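Local coordinates for EtuB protein (Clostridium kluyveri DSM 555, PDB 3IO0) that probably forms part of the shell of a bacterial microcompartment associated with ethanol utilisation, assembling as a trimer whose chains each carry two tandem microcompartment domains, at residues G9-D14 and I102-T107; A59-N64 and R129-F134; A119-V124 and H150-G155; Q144-M149 and L190-G195. One frame throughout, in Å; residues are numbered along the deposited sequence.

In the fold
Each chain holds two tandem microcompartment domains, each with a five-stranded antiparallel sheet. Interaction 1 packs strand 7-11, outermost in the first sheet within this chain, on helix 93-111. Interaction 2, its centre about 16 Å from that of interaction 1, joins the two repeats; the two touch where Ile102 packs on Ala59 and Thr63. Interactions 3 and 4 lie in the second sheet and share its strand 145-152, centres about 16 Å apart. Interaction 2 touches interaction 4, through Phe134 packed on Phe146 and Ile148. The centres of interactions 2 and 3 are about 26 Å apart, on opposite sides of the chain's centre. Interactions 1 and 3 border neighbouring subunits; no other chain of the trimer touches 2 or 4.

Interaction 1 of 4, residues G9-D14 and I102-T107; sequences GTAGGD and IALKQT
Leu104 lays its two methyl groups against the backbone of Gly9 and Thr10, and this packing of methyls on main chain is the largest share of any one residue. Its CG stands anti to the carbonyl carbon (chi1 -78°), and from there the branch forks: CD1 lies 3.4 Å from Gly9 C while CD2 meets Thr10 N. A glycine suits position 9, because its positive phi favours that residue. Ala11 adds an apolar patch. Its small CB points to the helix, nearest to Leu104 O, and its methyl packs on Thr107 CB at 3.8 Å and on Leu104 CD2 at 4.1 Å.

The polar groups are dealt with separately. Thr107 OG1 gives a hydrogen bond of 2.7 Å to Ala103 O, one turn back, so the hydroxyl is used within the helix and CG2 faces Ala11 and Gly12. Just beyond the strand, Gly12 N bonds to Asp108 OD1, a further tie to the helix.

Thr10 and Ala11 share Thr15 as their partner on the next strand, a G1 beta bulge at the end of strand 7-11, outermost in its sheet within this chain; the sheet belongs to the first of two alpha/beta microcompartment domains and packs here on helix 93-111.

Interaction 2 of 4, residues A59-N64 and R129-F134; sequences AVKGTN and RASLIF
Val60 faces Leu132, and Lys61 faces Ser131; the CA atoms of both pairs are 7.0 Å apart, and the contact is made by side chains. Lys61 makes the one hydrogen bond between the two segments. A bend at chi3 (-98°) turns CE toward Arg129, and NZ beyond it bonds to Arg129 O at 2.6 Å, lying in the plane of that carbonyl. A long, flexible lysine suits this exposed place: its aliphatic CG passes 3.5 Å from Ser131 OG while the ammonium group travels on to the backbone oxygen. The like-charged Arg129 NE is 5.8 Å from Lys61 NZ.

Beside this link the packing is mainly of side-chain carbons, with the Ser131 hydroxyl among them. Val60 sends CG2 toward the other segment, where it meets Leu132 CD1 at 3.8 Å, the two branched side chains set at a slant to each other. The compact Ser131 lets Val60 and Lys61 close on it together.

Asp57, one turn back from Lys61, accepts hydrogen bonds from Ser131 N and Ile133 N, a carboxylate from the first repeat at the N-terminal turn of a helix in the second. The contact joins the two tandem domains of one chain; having two domains per chain lets a trimer form a pseudo-hexamer, as in tandem microcompartment proteins.

Interaction 3 of 4, residues A119-V124 and H150-G155; sequences AGHLEV and HAAPAG
His121 and His150 stand on one face of the sheet with their imidazoles rim to rim, the planes turned 84° apart. The ring centroids of His121 and His150 are 5.3 Å from each other. In both residues CG lies between the backbone N and the carbonyl carbon, and His121 CE1 ends 3.4 Å from His150 ND1, near the ring plane of each histidine. Ala152 CB sits over a face of His121, 3.6 Å from the centroid, a CH-pi contact in which the methyl is offset toward the rim, nearest NE2.

Through its NE2, His150 also meets Glu123. The acid chain is extended, and OE1 accepts a weak, bent hydrogen bond of 2.8 Å from His150 NE2, with the carboxylate plane 76° from that of the ring; the second oxygen, OE2, is engaged by Gln125 NE2. The buried polar end is therefore shared between two donors.

Underneath, strands 120-127 and 145-152 run antiparallel in the five-stranded sheet of the second microcompartment domain. His121 pairs with Ala152, and Glu123 with His150, as hydrogen-bonded pairs, each with two N-H to O bonds.

Leu122 and Ala151 form the non-hydrogen-bonded pair between them and point to the reverse face, where Leu122 CD1 touches Ala151 CB at 3.8 Å; helix 154-167 packs on both and helix 197-217 on Leu122. At the strand end, Pro153 CD rests on Ala119 O, which also accepts a hydrogen bond from Arg46 of a neighbouring subunit.

Interaction 4 of 4, residues Q144-M149 and L190-G195; sequences QAFGIM and LITISG
Met149 reaches its CE methyl across to the neighbouring strand and drops it between two isoleucines, 3.6 Å from Ile191 CG2 and 3.6 Å from Ile193 CD1. The chain bends at chi3 (-88°), which swings CE over toward them; an unbranched, flexible side chain can fill such a notch. Gly147, opposite Ile193 on the same face, has no side chain of its own, so Ile193 CG2 can come in close beside it.

The other face carries Phe146, Ile148, Thr192 and Ser194. Ser194 CB comes at the edge of the Phe146 ring. Next along, Ile148 and Thr192 lie side by side, pointing the same way, and Ile148 CG2 meets Leu190 CD1 at 4.1 Å.

Below these shapes the strands are antiparallel. Gly147 with Ile193 and Met149 with Ile191 exchange two backbone bonds each, Gly147 N to Ile193 O being 2.7 Å, and Ser194 OG adds one of 3.1 Å to Ala145 O, nearly in line with that carbonyl.

Strands 120-127 and 171-176 flank the pair in the sheet; helix 154-167 packs on the face of Met149, Ile191 and Ile193, and helix 132-138 on that of Ile148 and Thr192.

Interaction 1 of 4, residues G9-D14 and I102-T107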
loop_
_atom_site.group_PDB
_atom_site.type_symbol
_atom_site.label_atom_id
_atom_site.label_comp_id
_atom_site.label_asym_id
_atom_site.label_seq_id
_atom_site.Cartn_x
_atom_site.Cartn_y
_atom_site.Cartn_z
ATOM N N GLY A 9 2.450 -25.983 -7.885
ATOM C CA GLY A 9 1.534 -25.974 -6.681
ATOM C C GLY A 9 1.825 -24.590 -6.134
ATOM O O GLY A 9 2.648 -23.936 -6.767
ATOM N N THR A 10 1.246 -24.021 -5.061
ATOM C CA THR A 10 -0.039 -24.179 -4.330
ATOM C C THR A 10 0.046 -24.538 -2.853
ATOM O O THR A 10 0.359 -25.666 -2.493
ATOM C CB THR A 10 -1.207 -24.783 -5.101
ATOM O OG1 THR A 10 -1.458 -23.925 -6.211
ATOM C CG2 THR A 10 -2.485 -24.808 -4.239
ATOM N N ALA A 11 -0.219 -23.535 -2.011
ATOM C CA ALA A 11 -0.385 -23.691 -0.562
ATOM C C ALA A 11 -1.283 -22.562 -0.037
ATOM O O ALA A 11 -1.738 -21.728 -0.817
ATOM C CB ALA A 11 0.966 -23.697 0.146
ATOM N N GLY A 12 -1.533 -22.538 1.274
ATOM C CA GLY A 12 -2.404 -21.536 1.904
ATOM C C GLY A 12 -1.944 -20.100 1.737
ATOM O O GLY A 12 -0.856 -19.856 1.247
ATOM N N GLY A 13 -2.760 -19.135 2.157
ATOM C CA GLY A 13 -2.598 -17.757 1.667
ATOM C C GLY A 13 -2.890 -17.985 0.207
ATOM O O GLY A 13 -3.467 -19.025 -0.139
ATOM N N ASP A 14 -2.521 -17.098 -0.692
ATOM C CA ASP A 14 -2.684 -17.559 -2.067
ATOM C C ASP A 14 -1.312 -17.796 -2.624
ATOM O O ASP A 14 -0.792 -16.987 -3.384
ATOM C CB ASP A 14 -3.553 -16.633 -2.931
ATOM C CG ASP A 14 -5.043 -16.782 -2.640
ATOM O OD1 ASP A 14 -5.463 -17.822 -2.096
ATOM O OD2 ASP A 14 -5.805 -15.853 -2.952
ATOM N N ILE A 102 9.741 -28.158 -1.370
ATOM C CA ILE A 102 9.876 -28.099 0.090
ATOM C C ILE A 102 9.090 -26.928 0.667
ATOM O O ILE A 102 8.323 -27.108 1.613
ATOM C CB ILE A 102 11.353 -27.961 0.542
ATOM C CG1 ILE A 102 12.164 -29.189 0.152
ATOM C CG2 ILE A 102 11.446 -27.740 2.046
ATOM C CD1 ILE A 102 13.651 -28.999 0.325
ATOM N N ALA A 103 9.294 -25.738 0.095
ATOM C CA ALA A 103 8.683 -24.506 0.596
ATOM C C ALA A 103 7.166 -24.556 0.562
ATOM O O ALA A 103 6.516 -24.095 1.497
ATOM C CB ALA A 103 9.191 -23.305 -0.167
ATOM N N LEU A 104 6.616 -25.130 -0.507
ATOM C CA LEU A 104 5.178 -25.351 -0.628
ATOM C C LEU A 104 4.639 -26.321 0.416
ATOM O O LEU A 104 3.602 -26.054 1.041
ATOM C CB LEU A 104 4.833 -25.862 -2.017
ATOM C CG LEU A 104 4.791 -24.845 -3.149
ATOM C CD1 LEU A 104 4.617 -25.579 -4.468
ATOM C CD2 LEU A 104 3.685 -23.817 -2.941
ATOM N N LYS A 105 5.344 -27.440 0.605
ATOM C CA LYS A 105 4.977 -28.433 1.622
ATOM C C LYS A 105 4.890 -27.825 3.014
ATOM O O LYS A 105 3.986 -28.163 3.768
ATOM C CB LYS A 105 5.977 -29.592 1.653
ATOM C CG LYS A 105 5.346 -30.991 1.498
ATOM C CD LYS A 105 4.413 -31.411 2.655
ATOM C CE LYS A 105 5.173 -32.132 3.797
ATOM N NZ LYS A 105 6.059 -33.257 3.319
ATOM N N GLN A 106 5.816 -26.921 3.334
ATOM C CA GLN A 106 5.961 -26.391 4.687
ATOM C C GLN A 106 5.144 -25.132 4.976
ATOM O O GLN A 106 4.963 -24.751 6.137
ATOM C CB GLN A 106 7.438 -26.130 4.998
ATOM C CG GLN A 106 8.332 -27.367 4.938
ATOM C CD GLN A 106 7.764 -28.531 5.729
ATOM O OE1 GLN A 106 7.342 -28.375 6.889
ATOM N NE2 GLN A 106 7.732 -29.711 5.102
ATOM N N THR A 107 4.649 -24.493 3.928
ATOM C CA THR A 107 3.957 -23.226 4.088
ATOM C C THR A 107 2.786 -23.313 5.060
ATOM O O THR A 107 2.745 -22.578 6.046
ATOM C CB THR A 107 3.541 -22.635 2.719
ATOM O OG1 THR A 107 4.709 -22.154 2.057
ATOM C CG2 THR A 107 2.582 -21.471 2.876
#

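Interaction 2 of 4, residues A59-N64 and R129-F134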
loop_
_atom_site.group_PDB
_atom_site.type_symbol
_atom_site.label_atom_id
_atom_site.label_comp_id
_atom_site.label_asym_id
_atom_site.label_seq_id
_atom_site.Cartn_x
_atom_site.Cartn_y
_atom_site.Cartn_z
ATOM N N ALA A 59 13.793 -24.655 3.041
ATOM C CA ALA A 59 14.113 -25.114 1.698
ATOM C C ALA A 59 15.579 -24.936 1.284
ATOM O O ALA A 59 16.163 -25.829 0.680
ATOM C CB ALA A 59 13.196 -24.453 0.705
ATOM N N VAL A 60 16.179 -23.794 1.597
ATOM C CA VAL A 60 17.568 -23.546 1.173
ATOM C C VAL A 60 18.572 -24.366 2.000
ATOM O O VAL A 60 19.670 -24.732 1.534
ATOM C CB VAL A 60 17.924 -22.019 1.158
ATOM C CG1 VAL A 60 16.822 -21.226 0.481
ATOM C CG2 VAL A 60 18.142 -21.484 2.545
ATOM N N LYS A 61 18.169 -24.648 3.235
ATOM C CA LYS A 61 18.920 -25.516 4.123
ATOM C C LYS A 61 18.983 -26.952 3.565
ATOM O O LYS A 61 19.947 -27.707 3.827
ATOM C CB LYS A 61 18.297 -25.493 5.518
ATOM C CG LYS A 61 18.739 -24.323 6.361
ATOM C CD LYS A 61 18.313 -24.484 7.807
ATOM C CE LYS A 61 17.039 -23.725 8.102
ATOM N NZ LYS A 61 16.648 -23.835 9.520
ATOM N N GLY A 62 17.963 -27.312 2.786
ATOM C CA GLY A 62 17.861 -28.640 2.215
ATOM C C GLY A 62 18.265 -28.767 0.759
ATOM O O GLY A 62 18.186 -29.853 0.198
ATOM N N THR A 63 18.697 -27.677 0.132
ATOM C CA THR A 63 18.981 -27.712 -1.307
ATOM C C THR A 63 20.186 -26.880 -1.724
ATOM O O THR A 63 20.717 -26.060 -0.951
ATOM C CB THR A 63 17.805 -27.174 -2.116
ATOM O OG1 THR A 63 17.515 -25.838 -1.675
ATOM C CG2 THR A 63 16.564 -28.068 -1.964
ATOM N N ASN A 64 20.599 -27.079 -2.969
ATOM C CA ASN A 64 21.686 -26.302 -3.518
ATOM C C ASN A 64 21.165 -25.015 -4.161
ATOM O O ASN A 64 21.342 -24.784 -5.370
ATOM C CB ASN A 64 22.490 -27.132 -4.520
ATOM C CG ASN A 64 23.801 -26.471 -4.908
ATOM O OD1 ASN A 64 24.196 -25.447 -4.350
ATOM N ND2 ASN A 64 24.479 -27.058 -5.866
ATOM N N ARG A 129 17.727 -22.585 13.401
ATOM C CA ARG A 129 18.876 -22.135 12.607
ATOM C C ARG A 129 18.319 -21.223 11.553
ATOM O O ARG A 129 17.713 -21.698 10.585
ATOM C CB ARG A 129 19.617 -23.264 11.862
ATOM C CG ARG A 129 20.265 -24.343 12.717
ATOM C CD ARG A 129 21.777 -24.494 12.449
ATOM N NE ARG A 129 22.180 -24.537 11.035
ATOM C CZ ARG A 129 23.455 -24.523 10.634
ATOM N NH1 ARG A 129 24.436 -24.454 11.523
ATOM N NH2 ARG A 129 23.768 -24.568 9.347
ATOM N N ALA A 130 18.494 -19.920 11.718
ATOM C CA ALA A 130 18.149 -19.026 10.639
ATOM C C ALA A 130 19.210 -19.230 9.566
ATOM O O ALA A 130 20.390 -19.345 9.889
ATOM C CB ALA A 130 18.129 -17.611 11.117
ATOM N N SER A 131 18.798 -19.333 8.305
ATOM C CA SER A 131 19.779 -19.270 7.229
ATOM C C SER A 131 19.450 -18.231 6.142
ATOM O O SER A 131 18.816 -17.213 6.418
ATOM C CB SER A 131 20.145 -20.674 6.689
ATOM O OG SER A 131 19.433 -21.021 5.521
ATOM N N LEU A 132 19.899 -18.493 4.919
ATOM C CA LEU A 132 19.939 -17.503 3.842
ATOM C C LEU A 132 18.743 -16.565 3.711
ATOM O O LEU A 132 18.930 -15.377 3.427
ATOM C CB LEU A 132 20.192 -18.191 2.513
ATOM C CG LEU A 132 21.538 -18.887 2.404
ATOM C CD1 LEU A 132 21.453 -19.981 1.361
ATOM C CD2 LEU A 132 22.599 -17.876 2.038
ATOM N N ILE A 133 17.527 -17.077 3.905
ATOM C CA ILE A 133 16.351 -16.213 3.795
ATOM C C ILE A 133 16.422 -15.057 4.793
ATOM O O ILE A 133 16.453 -13.888 4.385
ATOM C CB ILE A 133 15.023 -16.973 3.935
ATOM C CG1 ILE A 133 14.794 -17.858 2.709
ATOM C CG2 ILE A 133 13.850 -15.996 4.094
ATOM C CD1 ILE A 133 14.388 -17.104 1.447
ATOM N N PHE A 134 16.485 -15.384 6.085
ATOM C CA PHE A 134 16.417 -14.377 7.131
ATOM C C PHE A 134 17.692 -13.582 7.243
ATOM O O PHE A 134 17.690 -12.470 7.774
ATOM C CB PHE A 134 16.054 -15.013 8.462
ATOM C CG PHE A 134 14.766 -15.763 8.424
ATOM C CD1 PHE A 134 13.591 -15.123 8.048
ATOM C CD2 PHE A 134 14.725 -17.116 8.741
ATOM C CE1 PHE A 134 12.391 -15.816 7.992
ATOM C CE2 PHE A 134 13.525 -17.822 8.699
ATOM C CZ PHE A 134 12.354 -17.171 8.324
#

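Interaction 3 of 4, residues A119-V124 and H150-G155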
loop_
_atom_site.group_PDB
_atom_site.type_symbol
_atom_site.label_atom_id
_atom_site.label_comp_id
_atom_site.label_asym_id
_atom_site.label_seq_id
_atom_site.Cartn_x
_atom_site.Cartn_y
_atom_site.Cartn_z
ATOM N N ALA A 119 -10.276 -7.148 13.092
ATOM C CA ALA A 119 -9.584 -5.879 13.241
ATOM C C ALA A 119 -8.081 -5.957 12.962
ATOM O O ALA A 119 -7.394 -4.934 12.972
ATOM C CB ALA A 119 -9.855 -5.282 14.614
ATOM N N GLY A 120 -7.571 -7.157 12.700
ATOM C CA GLY A 120 -6.157 -7.312 12.403
ATOM C C GLY A 120 -5.690 -8.741 12.479
ATOM O O GLY A 120 -6.405 -9.651 12.082
ATOM N N HIS A 121 -4.482 -8.936 12.991
ATOM C CA HIS A 121 -3.875 -10.253 13.039
ATOM C C HIS A 121 -2.703 -10.296 14.010
ATOM O O HIS A 121 -2.208 -9.257 14.451
ATOM C CB HIS A 121 -3.402 -10.660 11.647
ATOM C CG HIS A 121 -2.532 -9.639 10.979
ATOM N ND1 HIS A 121 -1.208 -9.451 11.314
ATOM C CD2 HIS A 121 -2.796 -8.755 9.988
ATOM C CE1 HIS A 121 -0.692 -8.497 10.565
ATOM N NE2 HIS A 121 -1.635 -8.058 9.751
ATOM N N LEU A 122 -2.267 -11.505 14.336
ATOM C CA LEU A 122 -1.063 -11.710 15.114
ATOM C C LEU A 122 -0.261 -12.826 14.460
ATOM O O LEU A 122 -0.839 -13.787 13.954
ATOM C CB LEU A 122 -1.424 -12.094 16.543
ATOM C CG LEU A 122 -0.252 -12.436 17.469
ATOM C CD1 LEU A 122 0.442 -11.185 17.951
ATOM C CD2 LEU A 122 -0.721 -13.245 18.653
ATOM N N GLU A 123 1.061 -12.691 14.439
ATOM C CA GLU A 123 1.907 -13.734 13.879
ATOM C C GLU A 123 3.225 -13.791 14.607
ATOM O O GLU A 123 3.921 -12.780 14.768
ATOM C CB GLU A 123 2.148 -13.543 12.381
ATOM C CG GLU A 123 3.048 -14.619 11.754
ATOM C CD GLU A 123 3.171 -14.500 10.239
ATOM O OE1 GLU A 123 2.876 -13.415 9.693
ATOM O OE2 GLU A 123 3.554 -15.498 9.582
ATOM N N VAL A 124 3.563 -14.994 15.045
ATOM C CA VAL A 124 4.805 -15.230 15.738
ATOM C C VAL A 124 5.441 -16.472 15.122
ATOM O O VAL A 124 4.836 -17.541 15.120
ATOM C CB VAL A 124 4.562 -15.416 17.246
ATOM C CG1 VAL A 124 5.866 -15.401 17.986
ATOM C CG2 VAL A 124 3.684 -14.306 17.787
ATOM N N HIS A 150 4.763 -9.795 14.678
ATOM C CA HIS A 150 4.026 -8.597 14.337
ATOM C C HIS A 150 2.557 -8.769 14.638
ATOM O O HIS A 150 2.064 -9.891 14.762
ATOM C CB HIS A 150 4.244 -8.192 12.881
ATOM C CG HIS A 150 3.794 -9.219 11.902
ATOM N ND1 HIS A 150 2.472 -9.379 11.548
ATOM C CD2 HIS A 150 4.486 -10.144 11.201
ATOM C CE1 HIS A 150 2.368 -10.362 10.671
ATOM N NE2 HIS A 150 3.576 -10.846 10.449
ATOM N N ALA A 151 1.870 -7.644 14.788
ATOM C CA ALA A 151 0.425 -7.635 14.920
ATOM C C ALA A 151 -0.150 -6.351 14.312
ATOM O O ALA A 151 0.537 -5.314 14.243
ATOM C CB ALA A 151 0.025 -7.777 16.366
ATOM N N ALA A 152 -1.395 -6.446 13.847
ATOM C CA ALA A 152 -2.123 -5.318 13.297
ATOM C C ALA A 152 -3.397 -5.182 14.097
ATOM O O ALA A 152 -3.997 -6.189 14.455
ATOM C CB ALA A 152 -2.448 -5.553 11.841
ATOM N N PRO A 153 -3.827 -3.943 14.379
ATOM C CA PRO A 153 -3.174 -2.697 14.012
ATOM C C PRO A 153 -1.888 -2.535 14.786
ATOM O O PRO A 153 -1.707 -3.172 15.835
ATOM C CB PRO A 153 -4.186 -1.635 14.438
ATOM C CG PRO A 153 -4.956 -2.265 15.515
ATOM C CD PRO A 153 -5.073 -3.701 15.121
ATOM N N ALA A 154 -1.012 -1.677 14.271
ATOM C CA ALA A 154 0.362 -1.553 14.763
ATOM C C ALA A 154 0.483 -1.477 16.289
ATOM O O ALA A 154 1.464 -1.953 16.857
ATOM C CB ALA A 154 1.047 -0.367 14.109
ATOM N N GLY A 155 -0.508 -0.894 16.950
ATOM C CA GLY A 155 -0.434 -0.727 18.391
ATOM C C GLY A 155 -0.219 -2.040 19.126
ATOM O O GLY A 155 0.622 -2.138 20.033
#

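Interaction 4 of 4, residues Q144-M149 and L190-G195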
loop_
_atom_site.group_PDB
_atom_site.type_symbol
_atom_site.label_atom_id
_atom_site.label_comp_id
_atom_site.label_asym_id
_atom_site.label_seq_id
_atom_site.Cartn_x
_atom_site.Cartn_y
_atom_site.Cartn_z
ATOM N N GLN A 144 21.926 -19.005 14.113
ATOM C CA GLN A 144 21.359 -18.807 15.438
ATOM C C GLN A 144 19.848 -18.944 15.411
ATOM O O GLN A 144 19.247 -18.834 14.350
ATOM C CB GLN A 144 21.763 -17.423 15.956
ATOM C CG GLN A 144 23.283 -17.234 16.068
ATOM C CD GLN A 144 23.946 -18.436 16.716
ATOM O OE1 GLN A 144 24.737 -19.128 16.080
ATOM N NE2 GLN A 144 23.586 -18.720 17.975
ATOM N N ALA A 145 19.232 -19.191 16.567
ATOM C CA ALA A 145 17.770 -19.204 16.665
ATOM C C ALA A 145 17.235 -17.818 16.300
ATOM O O ALA A 145 17.940 -16.812 16.453
ATOM C CB ALA A 145 17.324 -19.595 18.058
ATOM N N PHE A 146 15.996 -17.758 15.823
ATOM C CA PHE A 146 15.460 -16.515 15.282
ATOM C C PHE A 146 13.958 -16.430 15.496
ATOM O O PHE A 146 13.252 -17.432 15.344
ATOM C CB PHE A 146 15.797 -16.434 13.791
ATOM C CG PHE A 146 15.551 -15.096 13.174
ATOM C CD1 PHE A 146 16.269 -13.983 13.581
ATOM C CD2 PHE A 146 14.621 -14.955 12.152
ATOM C CE1 PHE A 146 16.044 -12.744 13.000
ATOM C CE2 PHE A 146 14.383 -13.715 11.556
ATOM C CZ PHE A 146 15.099 -12.611 11.980
ATOM N N GLY A 147 13.474 -15.239 15.846
ATOM C CA GLY A 147 12.040 -15.017 16.039
ATOM C C GLY A 147 11.479 -13.862 15.224
ATOM O O GLY A 147 12.172 -12.857 15.013
ATOM N N ILE A 148 10.229 -13.999 14.767
ATOM C CA ILE A 148 9.544 -12.927 14.044
ATOM C C ILE A 148 8.165 -12.616 14.637
ATOM O O ILE A 148 7.346 -13.513 14.843
ATOM C CB ILE A 148 9.406 -13.243 12.549
ATOM C CG1 ILE A 148 10.778 -13.490 11.929
ATOM C CG2 ILE A 148 8.666 -12.113 11.815
ATOM C CD1 ILE A 148 10.711 -14.162 10.594
ATOM N N MET A 149 7.917 -11.336 14.894
ATOM C CA MET A 149 6.717 -10.879 15.573
ATOM C C MET A 149 6.088 -9.769 14.783
ATOM O O MET A 149 6.794 -8.871 14.314
ATOM C CB MET A 149 7.107 -10.219 16.882
ATOM C CG MET A 149 7.102 -11.087 18.080
ATOM S SD MET A 149 8.240 -10.323 19.232
ATOM C CE MET A 149 9.745 -11.112 18.687
ATOM N N LEU A 190 6.601 -4.657 13.615
ATOM C CA LEU A 190 7.340 -5.912 13.484
ATOM C C LEU A 190 8.644 -5.882 14.265
ATOM O O LEU A 190 9.337 -4.867 14.300
ATOM C CB LEU A 190 7.616 -6.237 12.017
ATOM C CG LEU A 190 8.416 -7.506 11.701
ATOM C CD1 LEU A 190 7.746 -8.332 10.600
ATOM C CD2 LEU A 190 9.846 -7.171 11.348
ATOM N N ILE A 191 8.967 -7.007 14.888
ATOM C CA ILE A 191 10.197 -7.149 15.646
ATOM C C ILE A 191 10.850 -8.447 15.223
ATOM O O ILE A 191 10.176 -9.425 14.894
ATOM C CB ILE A 191 9.934 -7.000 17.190
ATOM C CG1 ILE A 191 10.097 -5.546 17.566
ATOM C CG2 ILE A 191 10.880 -7.791 18.080
ATOM C CD1 ILE A 191 11.186 -4.880 16.811
ATOM N N THR A 192 12.169 -8.434 15.194
ATOM C CA THR A 192 12.928 -9.592 14.802
ATOM C C THR A 192 13.976 -9.837 15.863
ATOM O O THR A 192 14.661 -8.909 16.303
ATOM C CB THR A 192 13.502 -9.381 13.413
ATOM O OG1 THR A 192 12.751 -10.176 12.497
ATOM C CG2 THR A 192 14.947 -9.759 13.333
ATOM N N ILE A 193 14.088 -11.089 16.281
ATOM C CA ILE A 193 14.814 -11.419 17.504
ATOM C C ILE A 193 15.763 -12.609 17.340
ATOM O O ILE A 193 15.441 -13.568 16.631
ATOM C CB ILE A 193 13.792 -11.511 18.675
ATOM C CG1 ILE A 193 14.010 -10.311 19.579
ATOM C CG2 ILE A 193 13.798 -12.846 19.436
ATOM C CD1 ILE A 193 12.767 -9.862 20.283
ATOM N N SER A 194 16.945 -12.518 17.952
ATOM C CA SER A 194 17.923 -13.623 17.930
ATOM C C SER A 194 18.507 -13.898 19.322
ATOM O O SER A 194 18.456 -13.035 20.207
ATOM C CB SER A 194 19.050 -13.347 16.925
ATOM O OG SER A 194 19.895 -14.474 16.746
ATOM N N GLY A 195 19.054 -15.097 19.513
ATOM C CA GLY A 195 19.660 -15.471 20.791
ATOM C C GLY A 195 19.636 -16.966 20.992
ATOM O O GLY A 195 19.548 -17.716 20.022
#